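Local coordinates for protein class I SAM-dependent methyltransferase (Silicibacter pomeroyi DSS-3, PDB 3CVO) that is of unknown function but has the Rossmann-like fold of class I methyltransferases and probably transfers methyl groups from S-adenosylmethionine, at residues 31-36 and 122-127. Sequence-based numbering, arbitrary orientation. Where two conformers were deposited one is given.
Sequences AEVILE and HPDVVL. With EDO (1,2-ethanediol), chain J.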
loop_
_atom_site.group_PDB
_atom_site.type_symbol
_atom_site.label_atom_id
_atom_site.label_comp_id
_atom_site.label_asym_id
_atom_site.label_seq_id
_atom_site.Cartn_x
_atom_site.Cartn_y
_atom_site.Cartn_z
ATOM N N ALA A 31 -12.495 8.299 26.735
ATOM C CA ALA A 31 -12.490 8.872 25.367
ATOM C C ALA A 31 -13.690 9.763 25.091
ATOM O O ALA A 31 -14.768 9.562 25.642
ATOM C CB ALA A 31 -12.517 7.720 24.335
ATOM N N GLU A 32 -13.507 10.739 24.206
ATOM C CA GLU A 32 -14.655 11.460 23.638
ATOM C C GLU A 32 -15.008 10.896 22.276
ATOM O O GLU A 32 -16.181 10.709 21.940
ATOM C CB GLU A 32 -14.399 12.943 23.454
ATOM C CG GLU A 32 -15.533 13.596 22.669
ATOM C CD GLU A 32 -15.270 15.033 22.240
ATOM O OE1 GLU A 32 -14.109 15.369 21.891
ATOM O OE2 GLU A 32 -16.252 15.819 22.245
ATOM N N VAL A 33 -13.970 10.637 21.494
ATOM C CA VAL A 33 -14.119 10.124 20.123
ATOM C C VAL A 33 -13.612 8.701 20.088
ATOM O O VAL A 33 -12.494 8.408 20.483
ATOM C CB VAL A 33 -13.432 11.046 19.028
ATOM C CG1 VAL A 33 -13.677 10.518 17.585
ATOM C CG2 VAL A 33 -13.926 12.483 19.173
ATOM N N ILE A 34 -14.484 7.816 19.599
ATOM C CA ILE A 34 -14.212 6.386 19.563
ATOM C C ILE A 34 -14.326 5.893 18.134
ATOM O O ILE A 34 -15.290 6.157 17.479
ATOM C CB ILE A 34 -15.245 5.565 20.446
ATOM C CG1 ILE A 34 -15.118 5.921 21.931
ATOM C CG2 ILE A 34 -15.055 4.027 20.222
ATOM C CD1 ILE A 34 -16.417 5.697 22.795
ATOM N N LEU A 35 -13.305 5.184 17.680
ATOM C CA LEU A 35 -13.344 4.544 16.376
ATOM C C LEU A 35 -13.227 3.053 16.591
ATOM O O LEU A 35 -12.326 2.602 17.285
ATOM C CB LEU A 35 -12.172 5.055 15.481
ATOM C CG LEU A 35 -11.816 4.185 14.259
ATOM C CD1 LEU A 35 -13.069 4.120 13.338
ATOM C CD2 LEU A 35 -10.560 4.675 13.503
ATOM N N GLU A 36 -14.160 2.306 16.012
ATOM C CA GLU A 36 -14.126 0.865 16.066
ATOM C C GLU A 36 -14.010 0.257 14.705
ATOM O O GLU A 36 -14.590 0.713 13.707
ATOM C CB GLU A 36 -15.396 0.299 16.736
ATOM C CG GLU A 36 -15.808 0.852 18.042
ATOM C CD GLU A 36 -17.021 0.118 18.582
ATOM O OE1 GLU A 36 -18.010 -0.025 17.807
ATOM O OE2 GLU A 36 -16.983 -0.346 19.765
ATOM N N HIS A 122 -10.728 13.177 14.998
ATOM C CA HIS A 122 -9.582 12.395 15.463
ATOM C C HIS A 122 -9.981 11.573 16.693
ATOM O O HIS A 122 -10.479 12.103 17.685
ATOM C CB HIS A 122 -8.374 13.285 15.832
ATOM C CG HIS A 122 -7.080 12.545 15.925
ATOM N ND1 HIS A 122 -6.832 11.567 16.870
ATOM C CD2 HIS A 122 -5.933 12.681 15.216
ATOM C CE1 HIS A 122 -5.597 11.112 16.709
ATOM N NE2 HIS A 122 -5.040 11.761 15.704
ATOM N N PRO A 123 -9.728 10.272 16.641
ATOM C CA PRO A 123 -10.104 9.414 17.770
ATOM C C PRO A 123 -9.206 9.617 18.942
ATOM O O PRO A 123 -8.066 10.102 18.806
ATOM C CB PRO A 123 -9.936 7.981 17.231
ATOM C CG PRO A 123 -9.613 8.091 15.836
ATOM C CD PRO A 123 -9.316 9.511 15.457
ATOM N N ASP A 124 -9.765 9.264 20.089
ATOM C CA ASP A 124 -9.031 9.163 21.347
ATOM C C ASP A 124 -8.709 7.719 21.646
ATOM O O ASP A 124 -7.679 7.418 22.212
ATOM C CB ASP A 124 -9.868 9.731 22.462
ATOM C CG ASP A 124 -10.167 11.208 22.256
ATOM O OD1 ASP A 124 -9.208 11.937 21.952
ATOM O OD2 ASP A 124 -11.339 11.626 22.384
ATOM N N VAL A 125 -9.631 6.841 21.260
ATOM C CA VAL A 125 -9.452 5.383 21.372
ATOM C C VAL A 125 -9.852 4.711 20.082
ATOM O O VAL A 125 -10.783 5.111 19.403
ATOM C CB VAL A 125 -10.253 4.764 22.585
ATOM C CG1 VAL A 125 -11.759 4.833 22.340
ATOM C CG2 VAL A 125 -9.841 3.325 22.812
ATOM N N VAL A 126 -9.069 3.704 19.713
ATOM C CA VAL A 126 -9.379 2.829 18.572
ATOM C C VAL A 126 -9.473 1.395 19.037
ATOM O O VAL A 126 -8.592 0.853 19.731
ATOM C CB VAL A 126 -8.309 2.917 17.439
ATOM C CG1 VAL A 126 -8.611 1.928 16.257
ATOM C CG2 VAL A 126 -8.185 4.376 16.952
ATOM N N LEU A 127 -10.559 0.768 18.630
ATOM C CA LEU A 127 -10.730 -0.664 18.864
ATOM C C LEU A 127 -10.586 -1.463 17.576
ATOM O O LEU A 127 -11.256 -1.208 16.599
ATOM C CB LEU A 127 -12.121 -0.948 19.439
ATOM C CG LEU A 127 -12.472 -2.438 19.575
ATOM C CD1 LEU A 127 -11.540 -3.142 20.610
ATOM C CD2 LEU A 127 -13.960 -2.671 19.931
HETATM C C1 EDO J . -10.538 16.626 15.779
HETATM O O1 EDO J . -10.222 16.292 14.414
HETATM C C2 EDO J . -11.990 17.075 15.898
HETATM O O2 EDO J . -12.511 16.627 17.161
HETATM O O HOH W 1 -11.561 14.118 21.309
#
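Asp124 reaches across to the start of strand 33-36 with its CG anti to its own carbonyl carbon (chi1 -62°), so that Asp124 OD2 takes two backbone N-H groups: Glu32 N (3.0 Å) on the anti lone pair, and Val33 N (2.9 Å) from above the carboxylate plane. A water bridges the same OD2 to Glu32 OE1, and OD1 is salt-bridged to Arg146. An alanine here, lacking the carboxylate, would probably leave the N-H groups of Glu32 and Val33 less well satisfied and weaken the link between the two segments. In return Asp124 N donates to Val33 O at 2.9 Å, a carbonyl that also accepts a weak bond from Val125 N. Beyond Asp124 the strands run parallel in register, Leu35 N bonding to Val125 O (3.1 Å) and Leu35 O accepting from Leu127 N (2.9 Å), both nearly along the C=O axis. Val125 CG1, in the crowded position between N and carbonyl carbon (chi1 69°), touches Ile34 CG1 and Ala31 CB, each at 3.6 Å. On the face opposite Ile34 and Val125, Leu35 lies beside Val126, and Leu35 CB rests against Pro123 CG at 4.0 Å. Glu36 runs alongside Leu127, its carboxylate held by Tyr28, Ser42, Thr43 and Ser56. The pair forms the middle of the Rossmann-like sheet, flanked by strands 53-58 and 148-152; helix 18-30 packs on Ile34, Val125 and Leu127, and helix 41-47 on Ile34 and Leu127.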